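Local coordinates for early 35 kDa protein (Autographa californica nucleopolyhedrovirus, PDB 1P35) that blocks apoptosis of the infected insect cell by inhibiting host caspases, suppresses the host RNA interference response and is required for late viral gene expression, at residues D80-M85 with Y259-F264; E192-A197 with L281-S286; N224-L229 with K243-T248. All blocks are in the same frame, centred on the assembly; numbering follows the deposited sequence.

Contact 1 (D80-M85 with Y259-F264); sequences DYSDQM and YNWKIF
With CG anti to the carbonyl carbon in both Y81 (chi1 -54°) and W261 (chi1 -62°), the rings come together, and chi2 turns them edge to face. The planes stand at 88°, and Y81 turns its CD2 edge onto the five-membered part of the indole, 3.9 Å from W261 CG. Nearer the backbone, Y81 CB lies over the six-membered ring as a CH-pi contact. A second tyrosine completes the cluster: Y259 CD1 sits over the centre of one Y81 face, 3.8 Å from Y81 CG, the two rings meeting obliquely. At the rim of the phenol, Y81 CE2 lies 3.4 Å from N260 O. S82 CB meets the indole at its edge, 3.6 Å from W261 CH2. The loop is shaped locally by an Asx turn, in which S82 N donates to D80 OD1 at 3.0 Å. W261 NE1 bonds T249, and F247 stacks on the indole face opposite Y81. With no hydrogen bond between the two segments, aromatic dispersion and CH-pi attraction do most of the work here; polar ties to the same strand come from the preceding R79. The chemistry implies a mainly nonpolar seat for the chain leading into the caspase-recognition sequence DQMD of the reactive-site loop.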
ATOM      1  N   ASP A  80      20.155  10.845  -3.394  1.00 37.56           N
ATOM      2  CA  ASP A  80      20.154   9.795  -4.393  1.00 33.47           C
ATOM      3  C   ASP A  80      19.719  10.453  -5.673  1.00 43.31           C
ATOM      4  O   ASP A  80      18.544  10.760  -5.836  1.00 56.05           O
ATOM      5  CB  ASP A  80      19.144   8.728  -4.023  1.00 42.92           C
ATOM      6  CG  ASP A  80      19.223   7.531  -4.923  1.00 35.89           C
ATOM      7  OD1 ASP A  80      19.456   7.726  -6.114  1.00 49.08           O
ATOM      8  OD2 ASP A  80      19.029   6.394  -4.429  1.00 77.02           O
ATOM      9  N   TYR A  81      20.666  10.649  -6.582  1.00 49.08           N
ATOM     10  CA  TYR A  81      20.392  11.308  -7.849  1.00 51.15           C
ATOM     11  C   TYR A  81      20.065  10.339  -8.991  1.00 66.39           C
ATOM     12  O   TYR A  81      20.477  10.566 -10.128  1.00 88.37           O
ATOM     13  CB  TYR A  81      21.586  12.171  -8.261  1.00 33.31           C
ATOM     14  CG  TYR A  81      22.074  13.189  -7.247  1.00 38.17           C
ATOM     15  CD1 TYR A  81      21.385  14.388  -7.057  1.00 55.16           C
ATOM     16  CD2 TYR A  81      23.215  12.944  -6.449  1.00 31.07           C
ATOM     17  CE1 TYR A  81      21.792  15.316  -6.111  1.00 46.57           C
ATOM     18  CE2 TYR A  81      23.626  13.867  -5.505  1.00 58.33           C
ATOM     19  CZ  TYR A  81      22.900  15.057  -5.342  1.00 57.92           C
ATOM     20  OH  TYR A  81      23.274  15.988  -4.413  1.00 54.23           O
ATOM     21  N   SER A  82      19.335   9.266  -8.703  1.00 67.31           N
ATOM     22  CA  SER A  82      18.975   8.306  -9.744  1.00 80.79           C
ATOM     23  C   SER A  82      17.480   7.967  -9.723  1.00 95.56           C
ATOM     24  O   SER A  82      16.930   7.605  -8.663  1.00100.00           O
ATOM     25  CB  SER A  82      19.764   7.023  -9.540  1.00 90.04           C
ATOM     26  OG  SER A  82      19.480   6.495  -8.253  1.00 71.10           O
ATOM     27  N   ASP A  83      16.819   8.064 -10.878  1.00 95.30           N
ATOM     28  CA  ASP A  83      15.389   7.721 -10.952  1.00100.00           C
ATOM     29  C   ASP A  83      15.205   6.538 -11.918  1.00100.00           C
ATOM     30  O   ASP A  83      14.225   6.468 -12.673  1.00 89.50           O
ATOM     31  CB  ASP A  83      14.562   8.945 -11.394  1.00100.16           C
ATOM     32  CG  ASP A  83      13.041   8.740 -11.223  1.00100.00           C
ATOM     33  OD1 ASP A  83      12.598   8.259 -10.142  1.00100.00           O
ATOM     34  OD2 ASP A  83      12.290   9.092 -12.170  1.00100.00           O
ATOM     35  N   GLN A  84      16.162   5.604 -11.860  1.00100.00           N
ATOM     36  CA  GLN A  84      16.183   4.386 -12.687  1.00 99.20           C
ATOM     37  C   GLN A  84      15.202   3.290 -12.179  1.00100.00           C
ATOM     38  O   GLN A  84      14.237   2.945 -12.895  1.00100.45           O
ATOM     39  CB  GLN A  84      17.614   3.814 -12.721  1.00 97.97           C
ATOM     40  CG  GLN A  84      18.711   4.803 -13.183  1.00100.00           C
ATOM     41  CD  GLN A  84      18.456   5.372 -14.589  1.00100.45           C
ATOM     42  OE1 GLN A  84      18.278   4.614 -15.566  1.00100.45           O
ATOM     43  NE2 GLN A  84      18.443   6.711 -14.697  1.00 99.90           N
ATOM     44  N   MET A  85      15.480   2.739 -10.972  1.00 94.11           N
ATOM     45  CA  MET A  85      14.633   1.665 -10.244  1.00 87.02           C
ATOM     46  C   MET A  85      13.107   1.827 -10.498  1.00 93.56           C
ATOM     47  O   MET A  85      12.247   0.861 -10.133  1.00 61.68           O
ATOM     48  CB  MET A  85      14.815   1.840  -8.754  1.00 75.26           C
ATOM     49  N   TYR A 259      28.150  15.627  -8.722  1.00 69.36           N
ATOM     50  CA  TYR A 259      27.059  15.160  -7.860  1.00 54.18           C
ATOM     51  C   TYR A 259      27.635  14.423  -6.634  1.00 55.38           C
ATOM     52  O   TYR A 259      28.408  13.460  -6.786  1.00 53.84           O
ATOM     53  CB  TYR A 259      26.186  14.176  -8.625  1.00 47.60           C
ATOM     54  CG  TYR A 259      25.363  14.758  -9.739  1.00 60.67           C
ATOM     55  CD1 TYR A 259      24.196  15.479  -9.464  1.00 64.71           C
ATOM     56  CD2 TYR A 259      25.710  14.541 -11.074  1.00 68.96           C
ATOM     57  CE1 TYR A 259      23.377  15.966 -10.503  1.00 75.49           C
ATOM     58  CE2 TYR A 259      24.903  15.021 -12.124  1.00 91.19           C
ATOM     59  CZ  TYR A 259      23.734  15.728 -11.832  1.00 93.07           C
ATOM     60  OH  TYR A 259      22.903  16.158 -12.856  1.00 84.24           O
ATOM     61  N   ASN A 260      27.270  14.859  -5.429  1.00 52.52           N
ATOM     62  CA  ASN A 260      27.751  14.194  -4.219  1.00 34.42           C
ATOM     63  C   ASN A 260      26.684  13.259  -3.646  1.00 49.60           C
ATOM     64  O   ASN A 260      25.818  13.648  -2.854  1.00 45.91           O
ATOM     65  CB  ASN A 260      28.183  15.224  -3.178  1.00 52.12           C
ATOM     66  CG  ASN A 260      29.243  16.172  -3.725  1.00 55.92           C
ATOM     67  OD1 ASN A 260      30.356  15.750  -4.081  1.00 48.76           O
ATOM     68  ND2 ASN A 260      28.895  17.449  -3.820  1.00 62.10           N
ATOM     69  N   TRP A 261      26.759  12.005  -4.053  1.00 39.54           N
ATOM     70  CA  TRP A 261      25.795  11.038  -3.591  1.00 23.40           C
ATOM     71  C   TRP A 261      25.958  10.706  -2.103  1.00 37.22           C
ATOM     72  O   TRP A 261      27.061  10.699  -1.556  1.00 39.94           O
ATOM     73  CB  TRP A 261      25.920   9.772  -4.409  1.00 40.34           C
ATOM     74  CG  TRP A 261      25.653   9.898  -5.877  1.00 49.07           C
ATOM     75  CD1 TRP A 261      26.423  10.561  -6.810  1.00 44.87           C
ATOM     76  CD2 TRP A 261      24.656   9.184  -6.623  1.00 54.56           C
ATOM     77  NE1 TRP A 261      25.975  10.284  -8.075  1.00 55.97           N
ATOM     78  CE2 TRP A 261      24.897   9.442  -7.997  1.00 49.02           C
ATOM     79  CE3 TRP A 261      23.586   8.342  -6.265  1.00 47.02           C
ATOM     80  CZ2 TRP A 261      24.113   8.888  -9.014  1.00 35.82           C
ATOM     81  CZ3 TRP A 261      22.795   7.780  -7.295  1.00 35.49           C
ATOM     82  CH2 TRP A 261      23.076   8.061  -8.652  1.00 35.71           C
ATOM     83  N   LYS A 262      24.839  10.485  -1.435  1.00 34.86           N
ATOM     84  CA  LYS A 262      24.872  10.080  -0.055  1.00 30.57           C
ATOM     85  C   LYS A 262      23.720   9.098   0.070  1.00 38.62           C
ATOM     86  O   LYS A 262      22.541   9.494   0.136  1.00 33.73           O
ATOM     87  CB  LYS A 262      24.726  11.287   0.875  1.00 23.22           C
ATOM     88  CG  LYS A 262      24.910  10.921   2.367  1.00 25.22           C
ATOM     89  CD  LYS A 262      24.784  12.174   3.258  1.00 20.56           C
ATOM     90  CE  LYS A 262      24.951  11.875   4.701  1.00 44.96           C
ATOM     91  NZ  LYS A 262      24.771  13.122   5.526  1.00 36.46           N
ATOM     92  N   ILE A 263      24.068   7.809   0.067  1.00 34.14           N
ATOM     93  CA  ILE A 263      23.081   6.731   0.168  1.00 30.96           C
ATOM     94  C   ILE A 263      23.361   5.707   1.278  1.00 30.43           C
ATOM     95  O   ILE A 263      24.362   5.806   1.994  1.00 35.24           O
ATOM     96  CB  ILE A 263      22.921   5.979  -1.202  1.00 27.93           C
ATOM     97  CG1 ILE A 263      24.257   5.454  -1.686  1.00 33.33           C
ATOM     98  CG2 ILE A 263      22.365   6.950  -2.236  1.00 31.00           C
ATOM     99  CD1 ILE A 263      24.155   4.529  -2.909  1.00 39.51           C
ATOM    100  N   PHE A 264      22.475   4.710   1.363  1.00 22.64           N
ATOM    101  CA  PHE A 264      22.486   3.625   2.369  1.00 20.59           C
ATOM    102  C   PHE A 264      22.771   4.097   3.749  1.00 19.19           C
ATOM    103  O   PHE A 264      23.665   3.571   4.412  1.00 25.67           O
ATOM    104  CB  PHE A 264      23.483   2.532   2.044  1.00 24.46           C
ATOM    105  CG  PHE A 264      23.461   2.082   0.632  1.00 24.46           C
ATOM    106  CD1 PHE A 264      22.267   1.964  -0.065  1.00 41.62           C
ATOM    107  CD2 PHE A 264      24.625   1.644   0.030  1.00 31.02           C
ATOM    108  CE1 PHE A 264      22.242   1.407  -1.327  1.00 53.89           C
ATOM    109  CE2 PHE A 264      24.612   1.086  -1.229  1.00 42.27           C
ATOM    110  CZ  PHE A 264      23.415   0.962  -1.915  1.00 27.14           C
TER

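Contact 2 (E192-A197 with L281-S286); sequences EYDVVA and LHNVTS. With EDO (1,2-ethanediol), chain F.
Two beta bulges in quick succession mark this antiparallel pairing: D194 and V195 together face L281 in a classic bulge, and N283 and V284 together face Y193 in a G1 bulge. The backbone bonds come in two pairs flanking the irregularity. Y193 N donates to V284 O at 2.7 Å, and Y193 O accepts from V284 N at 3.1 Å. On the other side, L281 N reaches V195 O at 2.8 Å, while V195 N meets L281 O at 3.0 Å from well above the carbonyl plane, a distortion in keeping with the bulge. N283, in the left-handed backbone region, is where the chain turns its corner.

Side chains follow the shifted register. CG is anti to the backbone N in both D194 (chi1 -176°) and H282 (chi1 176°), and the two side chains run side by side, pointing the same way. H282 ND1 donates to D194 OD1 at 2.6 Å in an almost straight bond (173°); the oxygen lies in the imidazole plane, whereas the nitrogen comes from above the carboxylate plane. D194 OD2 accepts from Q12 N, so one carboxylate reaches the strands on both sides; its OD1 bond probably holds the H282 proton on ND1. On the face opposite D194 and H282, L281 CB packs 3.8 Å from V195 CG1, and V284 CG2 lies 3.9 Å from Y193 CB, while Y193 OH bonds L288 O. The classic and G1 bulges let the chain turn at N283 while strands 276-282 and 284-286 both stay paired with continuous strand 191-199.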
ATOM      1  N   GLU A 192      24.257 -10.466  10.303  1.00 36.27           N
ATOM      2  CA  GLU A 192      23.662  -9.631   9.235  1.00 32.42           C
ATOM      3  C   GLU A 192      22.399  -9.057   9.788  1.00 27.33           C
ATOM      4  O   GLU A 192      21.646  -9.781  10.429  1.00 25.86           O
ATOM      5  CB  GLU A 192      23.280 -10.469   8.001  1.00 32.52           C
ATOM      6  CG  GLU A 192      24.415 -11.114   7.228  1.00 48.32           C
ATOM      7  CD  GLU A 192      23.930 -11.950   6.050  1.00 53.11           C
ATOM      8  OE1 GLU A 192      23.601 -11.382   4.987  1.00 71.24           O
ATOM      9  OE2 GLU A 192      23.857 -13.182   6.197  1.00 56.29           O
ATOM     10  N   TYR A 193      22.169  -7.765   9.577  1.00 29.77           N
ATOM     11  CA  TYR A 193      20.929  -7.141  10.042  1.00 27.93           C
ATOM     12  C   TYR A 193      20.084  -6.581   8.902  1.00 19.33           C
ATOM     13  O   TYR A 193      20.598  -6.167   7.896  1.00 22.98           O
ATOM     14  CB  TYR A 193      21.197  -5.998  10.971  1.00 21.03           C
ATOM     15  CG  TYR A 193      21.785  -6.344  12.293  1.00 26.12           C
ATOM     16  CD1 TYR A 193      23.165  -6.606  12.435  1.00 36.39           C
ATOM     17  CD2 TYR A 193      20.982  -6.300  13.445  1.00 28.59           C
ATOM     18  CE1 TYR A 193      23.728  -6.797  13.707  1.00 42.35           C
ATOM     19  CE2 TYR A 193      21.524  -6.482  14.701  1.00 43.64           C
ATOM     20  CZ  TYR A 193      22.886  -6.722  14.848  1.00 58.31           C
ATOM     21  OH  TYR A 193      23.365  -6.841  16.140  1.00 56.70           O
ATOM     22  N   ASP A 194      18.763  -6.620   9.070  1.00 24.13           N
ATOM     23  CA  ASP A 194      17.834  -6.072   8.096  1.00 23.83           C
ATOM     24  C   ASP A 194      16.556  -5.850   8.892  1.00 33.48           C
ATOM     25  O   ASP A 194      15.653  -6.704   8.922  1.00 25.10           O
ATOM     26  CB  ASP A 194      17.569  -7.007   6.902  1.00 25.16           C
ATOM     27  CG  ASP A 194      16.672  -6.335   5.863  1.00 30.38           C
ATOM     28  OD1 ASP A 194      16.626  -5.066   5.882  1.00 29.44           O
ATOM     29  OD2 ASP A 194      16.040  -7.029   5.047  1.00 32.05           O
ATOM     30  N   VAL A 195      16.496  -4.676   9.520  1.00 33.32           N
ATOM     31  CA  VAL A 195      15.404  -4.351  10.411  1.00 21.06           C
ATOM     32  C   VAL A 195      15.250  -2.820  10.530  1.00 27.53           C
ATOM     33  O   VAL A 195      16.226  -2.068  10.349  1.00 22.52           O
ATOM     34  CB  VAL A 195      15.743  -4.984  11.823  1.00 29.32           C
ATOM     35  CG1 VAL A 195      17.145  -4.391  12.382  1.00 12.68           C
ATOM     36  CG2 VAL A 195      14.647  -4.751  12.797  1.00 27.89           C
ATOM     37  N   VAL A 196      14.006  -2.383  10.745  1.00 21.65           N
ATOM     38  CA  VAL A 196      13.657  -0.985  10.982  1.00 25.79           C
ATOM     39  C   VAL A 196      12.805  -1.064  12.256  1.00 34.53           C
ATOM     40  O   VAL A 196      12.154  -2.092  12.509  1.00 25.87           O
ATOM     41  CB  VAL A 196      12.836  -0.313   9.806  1.00 33.72           C
ATOM     42  CG1 VAL A 196      13.674  -0.256   8.528  1.00 18.61           C
ATOM     43  CG2 VAL A 196      11.588  -1.100   9.496  1.00 19.19           C
ATOM     44  N   ALA A 197      12.881  -0.013  13.077  1.00 31.72           N
ATOM     45  CA  ALA A 197      12.141   0.088  14.304  1.00 20.69           C
ATOM     46  C   ALA A 197      11.712   1.536  14.582  1.00 31.19           C
ATOM     47  O   ALA A 197      12.389   2.529  14.217  1.00 29.14           O
ATOM     48  CB  ALA A 197      12.948  -0.441  15.479  1.00 16.83           C
ATOM     49  N   LEU A 281      18.618  -0.597  10.145  1.00 21.43           N
ATOM     50  CA  LEU A 281      19.798  -1.398  10.022  1.00 29.22           C
ATOM     51  C   LEU A 281      19.478  -2.346   8.849  1.00 32.53           C
ATOM     52  O   LEU A 281      19.289  -3.560   9.020  1.00 29.13           O
ATOM     53  CB  LEU A 281      20.018  -2.173  11.326  1.00 21.03           C
ATOM     54  CG  LEU A 281      20.229  -1.307  12.577  1.00 29.44           C
ATOM     55  CD1 LEU A 281      20.116  -2.233  13.798  1.00 24.17           C
ATOM     56  CD2 LEU A 281      21.620  -0.573  12.533  1.00 25.53           C
ATOM     57  N   HIS A 282      19.482  -1.770   7.654  1.00 27.35           N
ATOM     58  CA  HIS A 282      19.113  -2.470   6.433  1.00 17.92           C
ATOM     59  C   HIS A 282      20.235  -3.046   5.638  1.00 30.41           C
ATOM     60  O   HIS A 282      20.953  -2.312   4.962  1.00 24.97           O
ATOM     61  CB  HIS A 282      18.295  -1.531   5.547  1.00 33.54           C
ATOM     62  CG  HIS A 282      17.939  -2.110   4.208  1.00 19.23           C
ATOM     63  ND1 HIS A 282      17.266  -3.306   4.068  1.00 23.12           N
ATOM     64  CD2 HIS A 282      18.041  -1.588   2.960  1.00 27.47           C
ATOM     65  CE1 HIS A 282      16.973  -3.498   2.791  1.00 29.88           C
ATOM     66  NE2 HIS A 282      17.433  -2.470   2.096  1.00 24.92           N
ATOM     67  N   ASN A 283      20.335  -4.376   5.678  1.00 19.75           N
ATOM     68  CA  ASN A 283      21.397  -5.051   4.978  1.00 16.86           C
ATOM     69  C   ASN A 283      22.812  -4.641   5.450  1.00 25.82           C
ATOM     70  O   ASN A 283      23.732  -4.479   4.656  1.00 27.02           O
ATOM     71  CB  ASN A 283      21.255  -4.819   3.476  1.00 19.81           C
ATOM     72  CG  ASN A 283      20.135  -5.678   2.828  1.00 30.49           C
ATOM     73  OD1 ASN A 283      19.792  -5.482   1.640  1.00 37.42           O
ATOM     74  ND2 ASN A 283      19.595  -6.636   3.576  1.00 25.56           N
ATOM     75  N   VAL A 284      22.995  -4.479   6.744  1.00 28.24           N
ATOM     76  CA  VAL A 284      24.314  -4.090   7.218  1.00 22.84           C
ATOM     77  C   VAL A 284      24.803  -5.268   7.998  1.00 33.80           C
ATOM     78  O   VAL A 284      23.983  -6.092   8.421  1.00 32.19           O
ATOM     79  CB  VAL A 284      24.251  -2.850   8.127  1.00 21.19           C
ATOM     80  CG1 VAL A 284      23.683  -1.701   7.351  1.00 18.41           C
ATOM     81  CG2 VAL A 284      23.339  -3.140   9.380  1.00 22.17           C
ATOM     82  N   THR A 285      26.123  -5.386   8.154  1.00 35.05           N
ATOM     83  CA  THR A 285      26.675  -6.493   8.934  1.00 34.25           C
ATOM     84  C   THR A 285      27.481  -5.915  10.117  1.00 26.05           C
ATOM     85  O   THR A 285      27.966  -4.783  10.061  1.00 26.74           O
ATOM     86  CB  THR A 285      27.608  -7.359   8.095  1.00 36.53           C
ATOM     87  OG1 THR A 285      28.724  -6.560   7.714  1.00 61.13           O
ATOM     88  CG2 THR A 285      26.882  -7.904   6.828  1.00 23.12           C
ATOM     89  N   SER A 286      27.626  -6.696  11.171  1.00 29.53           N
ATOM     90  CA  SER A 286      28.346  -6.247  12.360  1.00 21.49           C
ATOM     91  C   SER A 286      28.726  -7.412  13.215  1.00 24.96           C
ATOM     92  O   SER A 286      28.147  -8.475  13.104  1.00 28.81           O
ATOM     93  CB  SER A 286      27.464  -5.330  13.202  1.00 24.82           C
ATOM     94  OG  SER A 286      28.054  -5.006  14.413  1.00 22.19           O
TER
HETATM   95  C1  EDO F 302      33.093  -6.069  12.357  1.00 36.86           C
HETATM   96  O1  EDO F 302      34.046  -5.786  11.301  1.00 28.99           O
HETATM   97  C2  EDO F 302      32.627  -4.767  12.949  1.00 26.64           C
HETATM   98  O2  EDO F 302      31.407  -4.971  13.642  1.00 43.93           O

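Contact 3 (N224-L229 with K243-T248); sequences NSEKVL and KALEFT
E246 and L229 bury the most surface in this hairpin, followed by L245 on the other face of the sheet. The side chains of E246 and L229 meet at about a right angle, with the leucine methyl placed against the carboxylate: L229 CD2 is 3.5 Å from E246 OE2 and 3.6 Å from E246 OE1. E246 runs extended beyond CG; its OE2 is hydrogen-bonded to the hydroxyl of Y231, and OE1 makes a long, weak ion pair with R79. The leucine thus packs against a carboxylate whose hydrogen bond goes to a residue outside the two segments.

L245 has CG anti to the backbone N (chi1 179°), and chi2 of 70° sets CD1, which lies 3.8 Å from E226 CD and 4.0 Å from V228 CG2. The E226 carboxylate is in turn gripped by the hydroxyls of S221 and S220, which helps to fix the group that L245 packs on.

Beneath the side chains the pairing is regular. K227 N bonds E246 O at 2.9 Å, and the return bond runs from E246 N to K227 O; L229 and A244 form the same reciprocal pair. L229 O also receives a CA-H...O contact from K243 CA, 3.1 Å away. Strand 227-234 flanks strand 238-249 on one side, while strand 259-271 pairs antiparallel with it on the other, bringing K262 and C265 against A244 and F264 against L245.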
ATOM      1  N   ASN A 224      34.167   3.111  -7.923  1.00 87.12           N
ATOM      2  CA  ASN A 224      35.586   3.182  -7.605  1.00 90.60           C
ATOM      3  C   ASN A 224      35.945   3.879  -6.289  1.00 87.44           C
ATOM      4  O   ASN A 224      36.545   3.281  -5.376  1.00 80.39           O
ATOM      5  CB  ASN A 224      36.324   3.894  -8.743  1.00 94.68           C
ATOM      6  CG  ASN A 224      37.825   3.941  -8.521  1.00100.00           C
ATOM      7  OD1 ASN A 224      38.554   4.654  -9.229  1.00 97.43           O
ATOM      8  ND2 ASN A 224      38.305   3.165  -7.537  1.00100.00           N
ATOM      9  N   SER A 225      35.582   5.155  -6.220  1.00 62.24           N
ATOM     10  CA  SER A 225      35.899   6.006  -5.091  1.00 58.07           C
ATOM     11  C   SER A 225      34.932   6.046  -3.904  1.00 70.93           C
ATOM     12  O   SER A 225      34.945   7.028  -3.150  1.00 74.93           O
ATOM     13  CB  SER A 225      36.062   7.425  -5.597  1.00 67.97           C
ATOM     14  OG  SER A 225      34.806   7.920  -6.058  1.00 76.01           O
ATOM     15  N   GLU A 226      34.103   5.028  -3.701  1.00 61.86           N
ATOM     16  CA  GLU A 226      33.188   5.114  -2.562  1.00 50.68           C
ATOM     17  C   GLU A 226      33.911   5.110  -1.209  1.00 50.95           C
ATOM     18  O   GLU A 226      34.919   4.428  -0.996  1.00 48.06           O
ATOM     19  CB  GLU A 226      32.154   3.983  -2.574  1.00 27.91           C
ATOM     20  CG  GLU A 226      32.785   2.619  -2.428  1.00 51.51           C
ATOM     21  CD  GLU A 226      31.743   1.544  -2.397  1.00 45.70           C
ATOM     22  OE1 GLU A 226      30.754   1.722  -3.120  1.00 45.58           O
ATOM     23  OE2 GLU A 226      31.911   0.538  -1.677  1.00 47.38           O
ATOM     24  N   LYS A 227      33.365   5.885  -0.293  1.00 45.24           N
ATOM     25  CA  LYS A 227      33.896   5.981   1.057  1.00 45.89           C
ATOM     26  C   LYS A 227      32.705   5.914   2.042  1.00 37.63           C
ATOM     27  O   LYS A 227      31.614   6.355   1.748  1.00 43.48           O
ATOM     28  CB  LYS A 227      34.661   7.310   1.218  1.00 43.56           C
ATOM     29  CG  LYS A 227      33.827   8.559   0.901  1.00 71.30           C
ATOM     30  CD  LYS A 227      34.608   9.881   0.959  1.00 75.48           C
ATOM     31  CE  LYS A 227      33.792  11.043   0.352  1.00 68.58           C
ATOM     32  NZ  LYS A 227      33.448  10.793  -1.111  1.00 49.58           N
ATOM     33  N   VAL A 228      32.918   5.337   3.201  1.00 48.63           N
ATOM     34  CA  VAL A 228      31.871   5.282   4.192  1.00 21.37           C
ATOM     35  C   VAL A 228      32.131   6.398   5.193  1.00 30.84           C
ATOM     36  O   VAL A 228      33.261   6.527   5.695  1.00 33.10           O
ATOM     37  CB  VAL A 228      31.909   3.928   4.871  1.00 23.51           C
ATOM     38  CG1 VAL A 228      31.055   3.963   6.095  1.00 24.78           C
ATOM     39  CG2 VAL A 228      31.410   2.844   3.832  1.00 16.92           C
ATOM     40  N   LEU A 229      31.133   7.245   5.437  1.00 28.03           N
ATOM     41  CA  LEU A 229      31.288   8.308   6.418  1.00 26.13           C
ATOM     42  C   LEU A 229      30.421   8.061   7.645  1.00 35.06           C
ATOM     43  O   LEU A 229      29.296   7.481   7.565  1.00 37.58           O
ATOM     44  CB  LEU A 229      30.984   9.682   5.803  1.00 29.59           C
ATOM     45  CG  LEU A 229      32.171  10.345   5.041  1.00 32.53           C
ATOM     46  CD1 LEU A 229      32.719   9.401   4.008  1.00 36.43           C
ATOM     47  CD2 LEU A 229      31.715  11.639   4.342  1.00 26.59           C
ATOM     48  N   LYS A 243      25.734   5.970   9.502  1.00 31.87           N
ATOM     49  CA  LYS A 243      26.792   5.862   8.535  1.00 30.43           C
ATOM     50  C   LYS A 243      26.106   6.028   7.178  1.00 28.63           C
ATOM     51  O   LYS A 243      24.891   5.754   7.046  1.00 23.01           O
ATOM     52  CB  LYS A 243      27.484   4.520   8.622  1.00 27.39           C
ATOM     53  CG  LYS A 243      28.563   4.481   9.669  1.00 39.53           C
ATOM     54  CD  LYS A 243      29.187   3.114   9.808  1.00 26.40           C
ATOM     55  CE  LYS A 243      30.430   3.203  10.744  1.00 21.81           C
ATOM     56  NZ  LYS A 243      31.073   1.914  10.766  1.00 32.85           N
ATOM     57  N   ALA A 244      26.872   6.493   6.189  1.00 27.74           N
ATOM     58  CA  ALA A 244      26.339   6.681   4.860  1.00 25.16           C
ATOM     59  C   ALA A 244      27.412   6.312   3.862  1.00 20.16           C
ATOM     60  O   ALA A 244      28.593   6.460   4.139  1.00 33.19           O
ATOM     61  CB  ALA A 244      25.903   8.156   4.652  1.00 19.34           C
ATOM     62  N   LEU A 245      26.991   5.870   2.689  1.00 29.73           N
ATOM     63  CA  LEU A 245      27.899   5.495   1.638  1.00 31.82           C
ATOM     64  C   LEU A 245      27.901   6.720   0.757  1.00 35.44           C
ATOM     65  O   LEU A 245      26.821   7.220   0.369  1.00 28.70           O
ATOM     66  CB  LEU A 245      27.367   4.311   0.849  1.00 37.13           C
ATOM     67  CG  LEU A 245      28.308   3.909  -0.290  1.00 37.84           C
ATOM     68  CD1 LEU A 245      29.621   3.268   0.266  1.00 21.27           C
ATOM     69  CD2 LEU A 245      27.604   2.916  -1.150  1.00 37.96           C
ATOM     70  N   GLU A 246      29.099   7.195   0.430  1.00 32.91           N
ATOM     71  CA  GLU A 246      29.222   8.397  -0.379  1.00 24.21           C
ATOM     72  C   GLU A 246      30.243   8.274  -1.487  1.00 28.98           C
ATOM     73  O   GLU A 246      31.222   7.567  -1.375  1.00 34.52           O
ATOM     74  CB  GLU A 246      29.587   9.590   0.512  1.00 26.86           C
ATOM     75  CG  GLU A 246      28.615   9.801   1.627  1.00 29.83           C
ATOM     76  CD  GLU A 246      28.783  11.145   2.273  1.00 30.19           C
ATOM     77  OE1 GLU A 246      29.368  11.991   1.623  1.00 43.87           O
ATOM     78  OE2 GLU A 246      28.311  11.362   3.404  1.00 44.14           O
ATOM     79  N   PHE A 247      29.974   8.952  -2.584  1.00 34.85           N
ATOM     80  CA  PHE A 247      30.873   8.936  -3.693  1.00 43.07           C
ATOM     81  C   PHE A 247      30.512  10.071  -4.624  1.00 47.20           C
ATOM     82  O   PHE A 247      29.557  10.809  -4.361  1.00 45.00           O
ATOM     83  CB  PHE A 247      30.854   7.598  -4.428  1.00 34.67           C
ATOM     84  CG  PHE A 247      29.516   7.189  -4.893  1.00 41.13           C
ATOM     85  CD1 PHE A 247      29.043   7.623  -6.122  1.00 37.67           C
ATOM     86  CD2 PHE A 247      28.691   6.409  -4.082  1.00 36.62           C
ATOM     87  CE1 PHE A 247      27.754   7.291  -6.541  1.00 42.26           C
ATOM     88  CE2 PHE A 247      27.418   6.076  -4.497  1.00 45.86           C
ATOM     89  CZ  PHE A 247      26.947   6.530  -5.745  1.00 30.72           C
ATOM     90  N   THR A 248      31.295  10.209  -5.696  1.00 51.73           N
ATOM     91  CA  THR A 248      31.101  11.266  -6.680  1.00 52.34           C
ATOM     92  C   THR A 248      30.998  10.820  -8.156  1.00 51.06           C
ATOM     93  O   THR A 248      31.592   9.827  -8.563  1.00 61.24           O
ATOM     94  CB  THR A 248      32.235  12.311  -6.535  1.00 58.65           C
ATOM     95  OG1 THR A 248      32.034  13.089  -5.338  1.00 47.71           O
ATOM     96  CG2 THR A 248      32.264  13.223  -7.723  1.00 63.71           C
TER

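In the fold
Along the chain the segments come in the order 80-85, 192-197, 224-229, 243-248, 259-264 and 281-286, so contacts 1 and 2 interlock while contact 3 falls within the span of both. Contacts 1 and 3 have centres about 12 Å apart and touch directly, through I263 O with L245 N, a probable hydrogen bond, because strands 238-249 and 259-271 are neighbours. Contact 2 lies nearer the centre of the chain, about 20 Å from contact 1 and 18 Å from contact 3 between centres, and connects through strand 276-282, which pairs with 259-271. Successive antiparallel strands thus link the central strand 191-199 to the outlying region against which the reactive-site loop packs.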